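Local coordinates for protein peptide synthase (Silicibacter pomeroyi DSS-3, PDB 2QTP) that is of unknown function but probably has a role in amino-acid metabolism, as a DUF1185-family protein with a variant of the Bacillus chorismate mutase fold, at residues K4-A9 with N155-A160; V31-I36 with I150-N155; A60-R65 with I163-A168; S83-E88 with Q129-P134. One frame throughout, in Å; residues are numbered along the deposited sequence. Where two conformers were deposited one is given.

Interaction 1: residues K4-A9 with N155-A160; sequences KIRKIA and NDAPRA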
loop_
_atom_site.group_PDB
_atom_site.type_symbol
_atom_site.label_atom_id
_atom_site.label_comp_id
_atom_site.label_asym_id
_atom_site.label_seq_id
_atom_site.Cartn_x
_atom_site.Cartn_y
_atom_site.Cartn_z
ATOM N N LYS A 4 15.922 -1.176 -2.715
ATOM C CA LYS A 4 16.119 0.305 -2.502
ATOM C C LYS A 4 15.006 0.916 -1.657
ATOM O O LYS A 4 14.329 1.807 -2.157
ATOM C CB LYS A 4 16.135 1.036 -3.861
ATOM N N ILE A 5 14.793 0.440 -0.426
ATOM C CA ILE A 5 13.733 0.988 0.478
ATOM C C ILE A 5 14.272 2.121 1.351
ATOM O O ILE A 5 15.099 1.901 2.219
ATOM C CB ILE A 5 13.101 -0.090 1.430
ATOM C CG1 ILE A 5 12.417 -1.210 0.645
ATOM C CG2 ILE A 5 12.077 0.536 2.372
ATOM C CD1 ILE A 5 12.106 -2.457 1.502
ATOM N N ARG A 6 13.800 3.335 1.117
ATOM C CA ARG A 6 14.192 4.472 1.964
ATOM C C ARG A 6 13.493 4.509 3.344
ATOM O O ARG A 6 14.112 4.795 4.387
ATOM C CB ARG A 6 13.927 5.781 1.222
ATOM C CG ARG A 6 14.285 7.011 2.034
ATOM C CD ARG A 6 14.346 8.268 1.171
ATOM N NE ARG A 6 13.038 8.734 0.694
ATOM C CZ ARG A 6 12.245 9.556 1.366
ATOM N NH1 ARG A 6 12.594 10.009 2.563
ATOM N NH2 ARG A 6 11.092 9.947 0.838
ATOM N N LYS A 7 12.189 4.228 3.329
ATOM C CA LYS A 7 11.318 4.325 4.505
ATOM C C LYS A 7 10.273 3.226 4.453
ATOM O O LYS A 7 9.760 2.916 3.366
ATOM C CB LYS A 7 10.475 5.624 4.458
ATOM C CG LYS A 7 10.953 6.831 5.123
ATOM C CD LYS A 7 9.799 7.828 5.247
ATOM C CE LYS A 7 10.211 9.068 6.023
ATOM N NZ LYS A 7 9.017 9.927 6.289
ATOM N N ILE A 8 9.916 2.701 5.617
ATOM C CA ILE A 8 8.775 1.804 5.763
ATOM C C ILE A 8 7.901 2.423 6.852
ATOM O O ILE A 8 8.402 2.930 7.832
ATOM C CB ILE A 8 9.153 0.364 6.198
ATOM C CG1 ILE A 8 9.875 -0.378 5.088
ATOM C CG2 ILE A 8 7.886 -0.451 6.556
ATOM C CD1 ILE A 8 10.326 -1.733 5.528
ATOM N N ALA A 9 6.592 2.393 6.671
ATOM C CA ALA A 9 5.690 2.968 7.662
ATOM C C ALA A 9 4.506 2.031 7.840
ATOM O O ALA A 9 4.043 1.422 6.855
ATOM C CB ALA A 9 5.235 4.341 7.212
ATOM N N ASN A 155 4.813 12.641 4.694
ATOM C CA ASN A 155 5.121 14.033 4.433
ATOM C C ASN A 155 6.159 14.220 3.336
ATOM O O ASN A 155 6.089 15.180 2.584
ATOM C CB ASN A 155 5.547 14.786 5.729
ATOM C CG ASN A 155 6.971 14.438 6.175
ATOM O OD1 ASN A 155 7.299 13.261 6.380
ATOM N ND2 ASN A 155 7.837 15.461 6.285
ATOM N N ASP A 156 7.082 13.274 3.192
ATOM C CA ASP A 156 8.207 13.476 2.294
ATOM C C ASP A 156 8.275 12.467 1.152
ATOM O O ASP A 156 9.313 12.294 0.548
ATOM C CB ASP A 156 9.484 13.398 3.125
ATOM C CG ASP A 156 9.712 11.994 3.729
ATOM O OD1 ASP A 156 8.772 11.164 3.856
ATOM O OD2 ASP A 156 10.850 11.733 4.109
ATOM N N ALA A 157 7.166 11.811 0.840
ATOM C CA ALA A 157 7.197 10.777 -0.144
ATOM C C ALA A 157 5.861 10.732 -0.866
ATOM O O ALA A 157 4.841 11.175 -0.316
ATOM C CB ALA A 157 7.525 9.420 0.519
ATOM N N PRO A 158 5.857 10.260 -2.127
ATOM C CA PRO A 158 7.026 9.888 -2.948
ATOM C C PRO A 158 7.679 11.100 -3.640
ATOM O O PRO A 158 6.997 11.929 -4.233
ATOM C CB PRO A 158 6.417 8.990 -4.014
ATOM C CG PRO A 158 5.029 9.562 -4.215
ATOM C CD PRO A 158 4.590 10.015 -2.847
ATOM N N ARG A 159 8.998 11.198 -3.547
ATOM C CA ARG A 159 9.726 12.201 -4.292
ATOM C C ARG A 159 9.597 11.863 -5.780
ATOM O O ARG A 159 9.105 10.795 -6.156
ATOM C CB ARG A 159 11.190 12.202 -3.896
ATOM C CG ARG A 159 11.476 12.605 -2.448
ATOM C CD ARG A 159 12.930 12.239 -2.186
ATOM N NE ARG A 159 13.387 12.418 -0.811
ATOM C CZ ARG A 159 14.483 11.840 -0.326
ATOM N NH1 ARG A 159 15.212 11.028 -1.087
ATOM N NH2 ARG A 159 14.846 12.055 0.924
ATOM N N ALA A 160 10.042 12.770 -6.626
ATOM C CA ALA A 160 9.872 12.611 -8.074
ATOM C C ALA A 160 10.435 11.300 -8.655
ATOM O O ALA A 160 9.856 10.713 -9.591
ATOM C CB ALA A 160 10.459 13.881 -8.795
#
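Asp156 sits between two cations reaching out of strand 5-9, and each takes a different carboxylate oxygen. Arg6 meets it tip to tip: NH1 lies 2.9 Å from OD2 of Asp156, the N-H pointing almost straight at the oxygen at 176°. The oxygen lies in the plane of the guanidinium, yet the guanidinium comes in above the carboxylate, the two planes standing 79° apart. Lys7, extended beyond CG, brings NZ to 2.7 Å from OD1 of Asp156, again from above the carboxylate plane. With CG of Asp156 in the crowded position between backbone N and carbonyl carbon, the carboxylate is turned toward the strand, and the three residues form a salt-bridge network. It ties the start of strand 5-15 to the loop that leads from strand 148-152 into strand 162-171, on the surface of the protein. Arg6 has CG anti to its backbone N and bends at chi3, which lays one face of its guanidinium flat on that of Arg159, centres 3.6 Å apart and planes 9° apart. Two like charges stacked this closely would probably repel, and the neighbouring acids are likely to offset this: Asp156 at the edge of the Arg6 group, and Glu162, which forms a salt bridge with Arg6 NE. An alanine in place of Arg6 would probably loosen the loop from the strand, since the bond to Asp156 and the flat partner of Arg159 would both go. Arg6 NH2 adds a weak, bent hydrogen bond to the carbonyl O of Asp156, 3.0 Å away, and touches Ala157 CB at 3.6 Å.

Interaction 2: residues V31-I36 with I150-N155; sequences VAVAVI and IEVRLN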
loop_
_atom_site.group_PDB
_atom_site.type_symbol
_atom_site.label_atom_id
_atom_site.label_comp_id
_atom_site.label_asym_id
_atom_site.label_seq_id
_atom_site.Cartn_x
_atom_site.Cartn_y
_atom_site.Cartn_z
ATOM N N VAL A 31 -2.255 -0.754 7.531
ATOM C CA VAL A 31 -1.663 -0.550 6.215
ATOM C C VAL A 31 -0.145 -0.377 6.395
ATOM O O VAL A 31 0.292 0.296 7.316
ATOM C CB VAL A 31 -2.318 0.648 5.416
ATOM C CG1 VAL A 31 -2.434 1.875 6.216
ATOM C CG2 VAL A 31 -1.540 0.939 4.107
ATOM N N ALA A 32 0.633 -1.073 5.577
ATOM C CA ALA A 32 2.097 -0.984 5.579
ATOM C C ALA A 32 2.500 -0.357 4.228
ATOM O O ALA A 32 1.972 -0.739 3.177
ATOM C CB ALA A 32 2.749 -2.385 5.787
ATOM N N VAL A 33 3.413 0.611 4.290
ATOM C CA VAL A 33 3.847 1.406 3.146
ATOM C C VAL A 33 5.382 1.383 3.031
ATOM O O VAL A 33 6.093 1.457 4.056
ATOM C CB VAL A 33 3.388 2.888 3.311
ATOM C CG1 VAL A 33 3.830 3.704 2.156
ATOM C CG2 VAL A 33 1.894 2.938 3.455
ATOM N N ALA A 34 5.876 1.242 1.796
ATOM C CA ALA A 34 7.329 1.308 1.493
ATOM C C ALA A 34 7.556 2.382 0.464
ATOM O O ALA A 34 6.755 2.554 -0.458
ATOM C CB ALA A 34 7.885 -0.022 0.991
ATOM N N VAL A 35 8.619 3.147 0.676
ATOM C CA VAL A 35 9.067 4.159 -0.270
ATOM C C VAL A 35 10.341 3.633 -0.910
ATOM O O VAL A 35 11.338 3.397 -0.232
ATOM C CB VAL A 35 9.292 5.532 0.396
ATOM C CG1 VAL A 35 9.741 6.589 -0.640
ATOM C CG2 VAL A 35 8.012 5.968 1.163
ATOM N N ILE A 36 10.300 3.426 -2.227
ATOM C CA ILE A 36 11.463 2.922 -2.943
ATOM C C ILE A 36 11.858 3.845 -4.076
ATOM O O ILE A 36 11.053 4.611 -4.536
ATOM C CB ILE A 36 11.198 1.515 -3.546
ATOM C CG1 ILE A 36 10.012 1.567 -4.518
ATOM C CG2 ILE A 36 10.942 0.498 -2.439
ATOM C CD1 ILE A 36 9.981 0.458 -5.530
ATOM N N ILE A 150 -8.563 2.827 3.271
ATOM C CA ILE A 150 -7.803 3.516 4.288
ATOM C C ILE A 150 -6.849 4.479 3.584
ATOM O O ILE A 150 -6.258 4.142 2.558
ATOM C CB ILE A 150 -7.094 2.515 5.270
ATOM C CG1 ILE A 150 -6.246 3.280 6.324
ATOM C CG2 ILE A 150 -6.267 1.460 4.487
ATOM C CD1 ILE A 150 -5.966 2.482 7.672
ATOM N N GLU A 151 -6.728 5.683 4.115
ATOM C CA GLU A 151 -5.858 6.698 3.556
ATOM C C GLU A 151 -4.508 6.630 4.186
ATOM O O GLU A 151 -4.378 6.443 5.402
ATOM C CB GLU A 151 -6.476 8.069 3.751
ATOM C CG GLU A 151 -7.758 8.191 2.968
ATOM C CD GLU A 151 -8.423 9.538 3.046
ATOM O OE1 GLU A 151 -7.968 10.385 3.786
ATOM O OE2 GLU A 151 -9.418 9.765 2.348
ATOM N N VAL A 152 -3.478 6.786 3.371
ATOM C CA VAL A 152 -2.120 6.867 3.871
ATOM C C VAL A 152 -1.417 8.038 3.224
ATOM O O VAL A 152 -1.741 8.440 2.104
ATOM C CB VAL A 152 -1.281 5.569 3.591
ATOM C CG1 VAL A 152 -1.967 4.359 4.125
ATOM C CG2 VAL A 152 -1.024 5.359 2.121
ATOM N N ARG A 153 -0.479 8.621 3.962
ATOM C CA ARG A 153 0.428 9.604 3.388
ATOM C C ARG A 153 1.711 9.635 4.137
ATOM O O ARG A 153 1.770 9.167 5.243
ATOM C CB ARG A 153 -0.172 10.990 3.294
ATOM C CG ARG A 153 -0.435 11.676 4.560
ATOM C CD ARG A 153 -0.447 13.209 4.301
ATOM N NE ARG A 153 0.219 13.754 5.437
ATOM C CZ ARG A 153 1.104 14.722 5.437
ATOM N NH1 ARG A 153 1.457 15.397 4.360
ATOM N NH2 ARG A 153 1.612 15.036 6.598
ATOM N N LEU A 154 2.757 10.128 3.504
ATOM C CA LEU A 154 4.016 10.390 4.189
ATOM C C LEU A 154 4.416 11.798 3.735
ATOM O O LEU A 154 4.378 12.090 2.520
ATOM C CB LEU A 154 5.064 9.359 3.789
ATOM C CG LEU A 154 4.880 7.940 4.315
ATOM C CD1 LEU A 154 5.869 6.977 3.608
ATOM C CD2 LEU A 154 5.025 7.900 5.832
ATOM N N ASN A 155 4.813 12.641 4.694
ATOM C CA ASN A 155 5.121 14.033 4.433
ATOM C C ASN A 155 6.159 14.220 3.336
ATOM O O ASN A 155 6.089 15.180 2.584
ATOM C CB ASN A 155 5.547 14.786 5.729
ATOM C CG ASN A 155 6.971 14.438 6.175
ATOM O OD1 ASN A 155 7.299 13.261 6.380
ATOM N ND2 ASN A 155 7.837 15.461 6.285
#
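Apolar contacts alone join these two segments, valines of 31-36 against the branched side chains of 150-155. Strand 31-36 and strand 150-152 run in roughly the same direction, 29° apart, with their axes 8.9 Å from each other, so they face one another across a layer of side chains and not as neighbours in one sheet. The tightest group is around Val31. Its CG1, in the crowded position between backbone N and carbonyl carbon, meets Val152 CG1 tip to tip at only 3.3 Å, closer than usual van der Waals contact. Val31 CG2 presses on that same methyl, while Ile150, its CG1 anti to the backbone N, crosses Val31 obliquely and lays CD1 3.9 Å from Val31 CG1. The Val33 contacts, also tip to tip, are looser: Val33 CG2 reaches Val152 CG2 at 4.0 Å, and Val33 CG1 approaches Leu154 CD1. That same leucine methyl is squeezed at its other neighbour, Val35 CG2, at 3.4 Å. Ala32 and Ala34 point away, so Val31, Val33 and Val35 serve this contact while the two alanines turn to helix 49-70. Met164 and Ala166 of strand 162-171 also pack on Val33. Lacking any directional bond, the contact depends on burial and shape: three close methyl pairs suggest a snug, locally crowded fit that probably restricts the rotamers of Val31, Val152 and Val35.

Interaction 3: residues A60-R65 with I163-A168; sequences ALLGER and IMVAVA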
loop_
_atom_site.group_PDB
_atom_site.type_symbol
_atom_site.label_atom_id
_atom_site.label_comp_id
_atom_site.label_asym_id
_atom_site.label_seq_id
_atom_site.Cartn_x
_atom_site.Cartn_y
_atom_site.Cartn_z
ATOM N N ALA A 60 4.753 -9.181 -0.279
ATOM C CA ALA A 60 4.996 -10.149 0.766
ATOM C C ALA A 60 5.473 -9.438 2.036
ATOM O O ALA A 60 4.986 -9.711 3.122
ATOM C CB ALA A 60 6.039 -11.174 0.294
ATOM N N LEU A 61 6.435 -8.537 1.888
ATOM C CA LEU A 61 7.002 -7.825 3.013
ATOM C C LEU A 61 5.951 -6.970 3.744
ATOM O O LEU A 61 5.827 -7.040 4.971
ATOM C CB LEU A 61 8.162 -6.926 2.549
ATOM C CG LEU A 61 8.695 -5.929 3.604
ATOM C CD1 LEU A 61 9.375 -6.663 4.757
ATOM C CD2 LEU A 61 9.655 -4.975 2.963
ATOM N N LEU A 62 5.204 -6.179 2.979
ATOM C CA LEU A 62 4.206 -5.274 3.536
ATOM C C LEU A 62 2.992 -6.037 4.062
ATOM O O LEU A 62 2.415 -5.674 5.104
ATOM C CB LEU A 62 3.814 -4.197 2.514
ATOM C CG LEU A 62 4.914 -3.261 1.991
ATOM C CD1 LEU A 62 4.473 -2.349 0.769
ATOM C CD2 LEU A 62 5.525 -2.419 3.126
ATOM N N GLY A 63 2.613 -7.115 3.384
ATOM C CA GLY A 63 1.519 -7.957 3.893
ATOM C C GLY A 63 1.845 -8.572 5.261
ATOM O O GLY A 63 0.992 -8.655 6.124
ATOM N N GLU A 64 3.090 -8.997 5.437
ATOM C CA GLU A 64 3.585 -9.545 6.691
ATOM C C GLU A 64 3.634 -8.464 7.773
ATOM O O GLU A 64 3.298 -8.745 8.923
ATOM C CB GLU A 64 4.979 -10.163 6.497
ATOM C CG GLU A 64 5.733 -10.536 7.810
ATOM C CD GLU A 64 5.103 -11.714 8.577
ATOM O OE1 GLU A 64 4.481 -12.589 7.930
ATOM O OE2 GLU A 64 5.247 -11.781 9.828
ATOM N N ARG A 65 4.058 -7.248 7.425
ATOM C CA ARG A 65 4.065 -6.152 8.405
ATOM C C ARG A 65 2.657 -5.859 8.896
ATOM O O ARG A 65 2.448 -5.623 10.091
ATOM C CB ARG A 65 4.709 -4.869 7.852
ATOM C CG ARG A 65 6.192 -5.001 7.492
ATOM C CD ARG A 65 7.103 -5.394 8.675
ATOM N NE ARG A 65 7.055 -4.368 9.712
ATOM C CZ ARG A 65 7.902 -3.340 9.834
ATOM N NH1 ARG A 65 8.944 -3.182 9.008
ATOM N NH2 ARG A 65 7.703 -2.466 10.825
ATOM N N ILE A 163 8.618 5.574 -5.810
ATOM C CA ILE A 163 7.272 4.953 -5.762
ATOM C C ILE A 163 6.912 4.650 -4.285
ATOM O O ILE A 163 7.769 4.170 -3.525
ATOM C CB ILE A 163 7.152 3.650 -6.587
ATOM C CG1 ILE A 163 7.619 3.854 -8.018
ATOM C CG2 ILE A 163 5.703 3.133 -6.655
ATOM C CD1 ILE A 163 7.492 2.611 -8.887
HETATM N N MSE A 164 5.680 5.006 -3.882
HETATM C CA MSE A 164 5.153 4.715 -2.549
HETATM C C MSE A 164 4.134 3.585 -2.754
HETATM O O MSE A 164 3.147 3.740 -3.467
HETATM C CB MSE A 164 4.512 5.964 -1.917
HETATM C CG MSE A 164 4.155 5.808 -0.492
HETATM SE SE MSE A 164 3.447 7.318 0.395
HETATM C CE MSE A 164 1.661 7.440 -0.476
ATOM N N VAL A 165 4.424 2.425 -2.191
ATOM C CA VAL A 165 3.592 1.232 -2.364
ATOM C C VAL A 165 2.947 0.877 -1.009
ATOM O O VAL A 165 3.615 0.908 -0.017
ATOM C CB VAL A 165 4.498 0.062 -2.820
ATOM C CG1 VAL A 165 3.658 -1.180 -3.141
ATOM C CG2 VAL A 165 5.383 0.522 -4.015
ATOM N N ALA A 166 1.677 0.504 -1.003
ATOM C CA ALA A 166 0.934 0.177 0.193
ATOM C C ALA A 166 0.146 -1.130 0.071
ATOM O O ALA A 166 -0.407 -1.454 -0.985
ATOM C CB ALA A 166 -0.044 1.345 0.550
ATOM N N VAL A 167 0.113 -1.880 1.178
ATOM C CA VAL A 167 -0.748 -3.058 1.349
ATOM C C VAL A 167 -1.561 -2.861 2.640
ATOM O O VAL A 167 -1.011 -2.467 3.686
ATOM C CB VAL A 167 0.086 -4.350 1.425
ATOM C CG1 VAL A 167 -0.778 -5.532 1.857
ATOM C CG2 VAL A 167 0.834 -4.608 0.052
ATOM N N ALA A 168 -2.866 -3.118 2.571
ATOM C CA ALA A 168 -3.760 -2.961 3.715
ATOM C C ALA A 168 -4.509 -4.265 3.960
ATOM O O ALA A 168 -4.740 -5.035 3.022
ATOM C CB ALA A 168 -4.748 -1.836 3.458
#
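Leu62 leaves the helix with CG anti to its carbonyl carbon (chi1 -60°) and then extends, chi2 170°, so that CD1 is carried out over the strand. That methyl comes to rest 3.5 Å from the carbonyl O of Val165, lying against the strand's backbone as much as against its side chains; the nearest methyl of that valine, CG1, is 4.2 Å from CD1. Val165 and Val167 both have CG1 anti to the backbone N, with CG2 beside it, and both turn toward the helix. In Val167 the two branches divide the work. CG2 sits 3.9 Å from Leu62 CB, meeting the base of the leucine side chain, while CG1 rests 3.9 Å from the CA of Gly63, so that this methyl lies directly on the helix backbone. Here the two main chains draw close: the CA atoms of Leu62 and Val167 are 5.9 Å apart. One leucine thus bridges two valines, one residue apart, that face the helix, its CB by Val167 and its far end by Val165. Leu62 also touches Ala32 of the adjacent strand 21-37, and Leu103 from a loop packs on Val167. Ala166, between the two valines, points the other way, toward Val133 of strand 131-135. The helix and strand axes pass 7.7 Å apart and cross at -43°. This is the packing of an alpha/beta layer, a long helix (49-70) laid obliquely across one face of a mixed sheet, in keeping with the variant of the Bacillus chorismate mutase fold described for this family.

Interaction 4: residues S83-E88 with Q129-P134; sequences SAMVGE and QVLDVP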
loop_
_atom_site.group_PDB
_atom_site.type_symbol
_atom_site.label_atom_id
_atom_site.label_comp_id
_atom_site.label_asym_id
_atom_site.label_seq_id
_atom_site.Cartn_x
_atom_site.Cartn_y
_atom_site.Cartn_z
ATOM N N SER A 83 -2.088 -0.498 -3.218
ATOM C CA SER A 83 -2.052 0.675 -4.069
ATOM C C SER A 83 -0.639 1.085 -4.245
ATOM O O SER A 83 0.214 0.710 -3.451
ATOM C CB SER A 83 -2.775 1.884 -3.405
ATOM O OG SER A 83 -4.132 1.687 -3.467
ATOM N N ALA A 84 -0.401 1.941 -5.237
ATOM C CA ALA A 84 0.935 2.504 -5.437
ATOM C C ALA A 84 0.778 3.931 -5.996
ATOM O O ALA A 84 -0.112 4.226 -6.781
ATOM C CB ALA A 84 1.790 1.633 -6.367
HETATM N N MSE A 85 1.637 4.815 -5.534
HETATM C CA MSE A 85 1.663 6.180 -6.014
HETATM C C MSE A 85 3.055 6.390 -6.569
HETATM O O MSE A 85 4.055 6.287 -5.845
HETATM C CB MSE A 85 1.396 7.188 -4.900
HETATM C CG MSE A 85 1.350 8.676 -5.320
HETATM SE SE MSE A 85 1.123 9.882 -3.806
HETATM C CE MSE A 85 -0.838 9.884 -3.704
ATOM N N VAL A 86 3.091 6.761 -7.845
ATOM C CA VAL A 86 4.334 7.027 -8.555
ATOM C C VAL A 86 4.697 8.501 -8.394
ATOM O O VAL A 86 3.836 9.390 -8.461
ATOM C CB VAL A 86 4.187 6.711 -10.065
ATOM C CG1 VAL A 86 5.552 6.626 -10.748
ATOM C CG2 VAL A 86 3.420 5.424 -10.249
ATOM N N GLY A 87 5.974 8.772 -8.168
ATOM C CA GLY A 87 6.422 10.167 -8.169
ATOM C C GLY A 87 6.404 10.764 -9.568
ATOM O O GLY A 87 6.332 10.054 -10.600
ATOM N N GLU A 88 6.553 12.075 -9.603
ATOM C CA GLU A 88 6.360 12.872 -10.824
ATOM C C GLU A 88 7.244 12.495 -12.056
ATOM O O GLU A 88 6.808 12.636 -13.206
ATOM C CB GLU A 88 6.466 14.404 -10.471
ATOM C CG GLU A 88 5.494 14.903 -9.323
ATOM C CD GLU A 88 5.607 16.446 -8.936
ATOM N N GLN A 129 1.045 13.782 -0.574
ATOM C CA GLN A 129 -0.295 13.550 -1.075
ATOM C C GLN A 129 -0.830 12.230 -0.548
ATOM O O GLN A 129 -0.089 11.221 -0.406
ATOM C CB GLN A 129 -0.343 13.474 -2.593
ATOM C CG GLN A 129 -0.238 14.760 -3.348
ATOM C CD GLN A 129 -0.455 14.518 -4.838
ATOM O OE1 GLN A 129 -1.214 13.628 -5.228
ATOM N NE2 GLN A 129 0.207 15.302 -5.670
ATOM N N VAL A 130 -2.133 12.247 -0.296
ATOM C CA VAL A 130 -2.860 11.113 0.240
ATOM C C VAL A 130 -3.155 10.046 -0.812
ATOM O O VAL A 130 -3.583 10.343 -1.925
ATOM C CB VAL A 130 -4.187 11.570 0.937
ATOM C CG1 VAL A 130 -5.032 10.365 1.281
ATOM C CG2 VAL A 130 -3.883 12.463 2.172
ATOM N N LEU A 131 -2.868 8.794 -0.457
ATOM C CA LEU A 131 -3.146 7.646 -1.331
ATOM C C LEU A 131 -4.256 6.869 -0.644
ATOM O O LEU A 131 -4.140 6.516 0.532
ATOM C CB LEU A 131 -1.890 6.747 -1.485
ATOM C CG LEU A 131 -1.927 5.430 -2.254
ATOM C CD1 LEU A 131 -2.230 5.626 -3.758
ATOM C CD2 LEU A 131 -0.560 4.692 -2.032
ATOM N N ASP A 132 -5.321 6.603 -1.381
ATOM C CA ASP A 132 -6.419 5.837 -0.863
ATOM C C ASP A 132 -6.186 4.366 -1.194
ATOM O O ASP A 132 -6.049 4.010 -2.359
ATOM C CB ASP A 132 -7.705 6.328 -1.497
ATOM C CG ASP A 132 -8.868 6.396 -0.506
ATOM O OD1 ASP A 132 -9.117 5.429 0.292
ATOM O OD2 ASP A 132 -9.550 7.453 -0.564
ATOM N N VAL A 133 -6.069 3.523 -0.172
ATOM C CA VAL A 133 -5.869 2.089 -0.383
ATOM C C VAL A 133 -7.234 1.376 -0.292
ATOM O O VAL A 133 -7.873 1.389 0.733
ATOM C CB VAL A 133 -4.892 1.492 0.625
ATOM C CG1 VAL A 133 -4.507 0.050 0.188
ATOM C CG2 VAL A 133 -3.674 2.399 0.775
ATOM N N PRO A 134 -7.687 0.770 -1.384
ATOM C CA PRO A 134 -8.968 0.079 -1.368
ATOM C C PRO A 134 -8.951 -1.193 -0.495
ATOM O O PRO A 134 -7.893 -1.767 -0.249
ATOM C CB PRO A 134 -9.191 -0.254 -2.841
ATOM C CG PRO A 134 -7.882 -0.228 -3.446
ATOM C CD PRO A 134 -7.018 0.683 -2.684
#
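This is a largely apolar contact between strands of two different sheets, strand 83-86 of the main mixed sheet and strand 131-134 of the small antiparallel one. They run nearly opposite ways, 157° apart, with axes 7.3 Å from each other. Leu131 holds the middle. Its CG is anti to the backbone N, and the isobutyl group straddles Ser83 CB, with CD1 at 3.8 Å and CD2 just as near. CD1 also lies 3.9 Å from the carbonyl O of Ala84. An alanine in place of Leu131 would probably weaken the join between the two sheets, since the branch resting on Ser83 and Ala84 would be lost. Selenomethionine Met85 packs toward Gln129 and Val130: extended through chi2 and bent at chi3 (-87°), it crosses Gln129 at about a right angle. Its CE comes up against the backbone, 3.3 Å from the carbonyl O of Val130 and 4.0 Å from Leu131 CB. At the opposite end, beside Val133 and Pro134, the Ser83 hydroxyl is hydrogen-bonded to Ser121 and packs on Pro134, OG to CD 3.2 Å. Around the contact, Met164 of strand 162-171 and Val152 of strand 148-152 pack on Leu131, Pro158 touches Met85, and Ala84, pointing away from strand 131-134, meets helix 92-98 through Ala95 and Ile98.

Interactions 2 and 4 share the interface between the two sheets, and interaction 3 lies on the other face of the main sheet, against the helix. Strands 21-37 and 162-171 are neighbours in the main sheet, with a probable hydrogen bond from Ala32 N to Val167 O at 2.9 Å. Strand 162-171 also pairs with 79-86 (Met85 N to Met164 O, 2.8 Å, likewise probable), linking interaction 3 to interaction 4. In the small sheet, a probable hydrogen bond from Leu131 N to Val152 O, 2.8 Å, is one of those joining its two strands. Interaction 1, centred about 8 Å from interaction 2, shares Asn155 with it, and Ala157 CB packs on Val35 CG2 at 3.5 Å.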